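Local atomic coordinates of YqgE/AlgH family protein (Corynebacterium diphtheriae, PDB entry 2HRX), a protein that is of unknown function and belongs to the UPF0301 (AlgH) family. Residues A3-N8 with A24-S29. Numbering follows the deposited sequence.
Sequences ADRLFN and APSMES
Arg5 and Phe7 reach across to Ala24 and Ser26 from similar first torsions: both place CG anti to the carbonyl carbon, with chi1 -69° in Arg5 and -60° in Phe7. The pair illustrates how a terminal segment can meet a sheet through side chains that gather on the turn leaving a strand. Beyond the first torsion they differ, for the arginine chain bends again at chi2 and chi3 and brings its guanidinium beside Ala24, whereas the phenylalanine reaches the same residue with the far end of its ring. Phe7 CE2 lies 3.3 Å from Ala24 CA and 3.7 Å from Ala24 CB, and Phe7 CZ approaches Pro25 CD at 4.2 Å. Next to the ring, Leu6 CD1 meets Pro25 CG at 4.0 Å, the two side chains crossing at about a right angle. Arg5 NH2 packs against Ala24 CB at 3.8 Å, and Arg5 NH1 lies 2.6 Å from Ser26 OG. The methyl of Ala24 is therefore shared between an aromatic ring and a guanidinium group.

Each partner is shaped by a short local fold. Residues 24-27 form a type I beta turn, closed by the bond from Met27 N to Ala24 O, directly after strand 19-23. In segment 3-8, a 3-10 segment begins at Leu6, and the backbone N-H of Arg5 meets Asp4 OD2 from above the carboxylate plane, with Arg5 N 2.6 Å from Asp4 OD2. Asn8 ND2 gives the same oxygen a weak second bond. The contact thus joins the N-terminal segment to the exit of a sheet strand. Leu6 also rests on Leu185 and Tyr188.

Chemically, hydrocarbon from Leu6, Phe7, Ala24 and Pro25 lies beside the polar groups of Arg5 and Ser26, and the arginine has further, weak partners in the carbonyl of Asn152 and, as a long ion pair, Asp154.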
ATOM      1  N   ALA A   3     -16.156 -15.665  19.130  1.00 19.96           N
ATOM      2  CA  ALA A   3     -16.237 -16.865  18.300  1.00 21.66           C
ATOM      3  C   ALA A   3     -14.951 -17.341  17.644  1.00 21.58           C
ATOM      4  O   ALA A   3     -14.681 -18.541  17.598  1.00 22.06           O
ATOM      5  CB  ALA A   3     -17.314 -16.678  17.230  1.00 20.79           C
ATOM      6  N   ASP A   4     -14.158 -16.406  17.136  1.00 22.33           N
ATOM      7  CA  ASP A   4     -12.929 -16.762  16.444  1.00 22.27           C
ATOM      8  C   ASP A   4     -12.165 -15.469  16.175  1.00 21.69           C
ATOM      9  O   ASP A   4     -12.550 -14.399  16.657  1.00 21.22           O
ATOM     10  CB  ASP A   4     -13.302 -17.442  15.122  1.00 24.01           C
ATOM     11  CG  ASP A   4     -12.159 -18.227  14.514  1.00 25.76           C
ATOM     12  OD1 ASP A   4     -12.402 -18.921  13.504  1.00 27.77           O
ATOM     13  OD2 ASP A   4     -11.030 -18.155  15.038  1.00 28.49           O
ATOM     14  N   ARG A   5     -11.078 -15.571  15.422  1.00 19.96           N
ATOM     15  CA  ARG A   5     -10.308 -14.390  15.067  1.00 20.06           C
ATOM     16  C   ARG A   5     -11.233 -13.542  14.203  1.00 18.29           C
ATOM     17  O   ARG A   5     -11.968 -14.073  13.369  1.00 17.21           O
ATOM     18  CB  ARG A   5      -9.056 -14.801  14.291  1.00 21.23           C
ATOM     19  CG  ARG A   5      -8.032 -15.533  15.152  1.00 25.04           C
ATOM     20  CD  ARG A   5      -7.136 -14.548  15.888  1.00 26.22           C
ATOM     21  NE  ARG A   5      -5.999 -14.154  15.060  1.00 30.41           N
ATOM     22  CZ  ARG A   5      -5.575 -12.906  14.907  1.00 29.22           C
ATOM     23  NH1 ARG A   5      -6.195 -11.914  15.523  1.00 33.75           N
ATOM     24  NH2 ARG A   5      -4.531 -12.648  14.130  1.00 33.16           N
ATOM     25  N   LEU A   6     -11.206 -12.232  14.419  1.00 17.97           N
ATOM     26  CA  LEU A   6     -12.056 -11.293  13.687  1.00 18.11           C
ATOM     27  C   LEU A   6     -12.205 -11.590  12.189  1.00 18.80           C
ATOM     28  O   LEU A   6     -13.316 -11.761  11.684  1.00 17.86           O
ATOM     29  CB  LEU A   6     -11.510  -9.875  13.851  1.00 18.95           C
ATOM     30  CG  LEU A   6     -12.477  -8.700  14.026  1.00 21.18           C
ATOM     31  CD1 LEU A   6     -11.776  -7.442  13.536  1.00 20.54           C
ATOM     32  CD2 LEU A   6     -13.773  -8.918  13.253  1.00 21.50           C
ATOM     33  N   PHE A   7     -11.081 -11.648  11.483  1.00 18.58           N
ATOM     34  CA  PHE A   7     -11.097 -11.889  10.044  1.00 18.83           C
ATOM     35  C   PHE A   7     -11.659 -13.227   9.564  1.00 21.14           C
ATOM     36  O   PHE A   7     -12.093 -13.330   8.415  1.00 20.67           O
ATOM     37  CB  PHE A   7      -9.689 -11.671   9.470  1.00 17.29           C
ATOM     38  CG  PHE A   7      -9.163 -10.272   9.682  1.00 14.70           C
ATOM     39  CD1 PHE A   7     -10.042  -9.206   9.895  1.00 15.42           C
ATOM     40  CD2 PHE A   7      -7.796 -10.008   9.636  1.00 14.56           C
ATOM     41  CE1 PHE A   7      -9.564  -7.898  10.058  1.00 17.38           C
ATOM     42  CE2 PHE A   7      -7.310  -8.703   9.795  1.00 13.19           C
ATOM     43  CZ  PHE A   7      -8.194  -7.651  10.006  1.00 15.28           C
ATOM     44  N   ASN A   8     -11.660 -14.247  10.420  1.00 23.30           N
ATOM     45  CA  ASN A   8     -12.191 -15.547  10.014  1.00 25.87           C
ATOM     46  C   ASN A   8     -13.707 -15.546   9.919  1.00 26.61           C
ATOM     47  O   ASN A   8     -14.313 -16.534   9.504  1.00 28.24           O
ATOM     48  CB  ASN A   8     -11.746 -16.647  10.975  1.00 26.44           C
ATOM     49  CG  ASN A   8     -10.273 -16.923  10.880  1.00 26.64           C
ATOM     50  OD1 ASN A   8      -9.664 -16.719   9.833  1.00 24.48           O
ATOM     51  ND2 ASN A   8      -9.686 -17.401  11.970  1.00 27.93           N
ATOM     52  N   ALA A  24      -4.491  -7.445  11.450  1.00 10.98           N
ATOM     53  CA  ALA A  24      -5.517  -7.744  12.439  1.00 12.52           C
ATOM     54  C   ALA A  24      -5.287  -6.819  13.625  1.00 12.17           C
ATOM     55  O   ALA A  24      -4.150  -6.432  13.906  1.00 11.00           O
ATOM     56  CB  ALA A  24      -5.417  -9.200  12.881  1.00 10.88           C
ATOM     57  N   PRO A  25      -6.364  -6.443  14.333  1.00 12.69           N
ATOM     58  CA  PRO A  25      -6.232  -5.553  15.493  1.00 14.67           C
ATOM     59  C   PRO A  25      -5.224  -6.058  16.536  1.00 15.38           C
ATOM     60  O   PRO A  25      -4.478  -5.274  17.123  1.00 16.03           O
ATOM     61  CB  PRO A  25      -7.657  -5.498  16.048  1.00 14.24           C
ATOM     62  CG  PRO A  25      -8.501  -5.639  14.820  1.00 12.76           C
ATOM     63  CD  PRO A  25      -7.781  -6.748  14.063  1.00 14.75           C
ATOM     64  N   SER A  26      -5.196  -7.369  16.751  1.00 16.44           N
ATOM     65  CA  SER A  26      -4.295  -7.957  17.739  1.00 18.08           C
ATOM     66  C   SER A  26      -2.825  -8.081  17.326  1.00 18.74           C
ATOM     67  O   SER A  26      -1.980  -8.387  18.163  1.00 18.53           O
ATOM     68  CB  SER A  26      -4.824  -9.326  18.185  1.00 18.52           C
ATOM     69  OG  SER A  26      -4.888 -10.241  17.108  1.00 22.12           O
HETATM   70  N   MSE A  27      -2.508  -7.844  16.056  1.00 20.07           N
HETATM   71  CA  MSE A  27      -1.113  -7.935  15.613  1.00 21.78           C
HETATM   72  C   MSE A  27      -0.338  -6.851  16.358  1.00 22.78           C
HETATM   73  O   MSE A  27      -0.682  -5.673  16.266  1.00 23.31           O
HETATM   74  CB  MSE A  27      -1.005  -7.713  14.103  1.00 23.54           C
HETATM   75  CG  MSE A  27       0.357  -8.103  13.526  1.00 26.14           C
HETATM   76 SE   MSE A  27       0.467  -7.910  11.610  1.00 34.42          SE
HETATM   77  CE  MSE A  27      -0.585  -9.426  11.096  1.00 25.54           C
ATOM     78  N   GLU A  28       0.710  -7.244  17.082  1.00 24.89           N
ATOM     79  CA  GLU A  28       1.483  -6.294  17.886  1.00 26.85           C
ATOM     80  C   GLU A  28       2.891  -5.923  17.418  1.00 26.62           C
ATOM     81  O   GLU A  28       3.490  -4.984  17.947  1.00 26.98           O
ATOM     82  CB  GLU A  28       1.577  -6.802  19.327  1.00 30.14           C
ATOM     83  CG  GLU A  28       0.236  -6.999  20.026  1.00 34.71           C
ATOM     84  CD  GLU A  28       0.397  -7.531  21.441  1.00 36.40           C
ATOM     85  OE1 GLU A  28      -0.626  -7.695  22.140  1.00 38.11           O
ATOM     86  OE2 GLU A  28       1.551  -7.783  21.851  1.00 37.76           O
ATOM     87  N   SER A  29       3.430  -6.657  16.454  1.00 25.57           N
ATOM     88  CA  SER A  29       4.771  -6.372  15.942  1.00 24.76           C
ATOM     89  C   SER A  29       4.946  -4.883  15.632  1.00 23.67           C
ATOM     90  O   SER A  29       4.087  -4.270  14.996  1.00 22.18           O
ATOM     91  CB  SER A  29       5.021  -7.188  14.674  1.00 26.87           C
ATOM     92  OG  SER A  29       6.265  -6.854  14.095  1.00 31.97           O
TER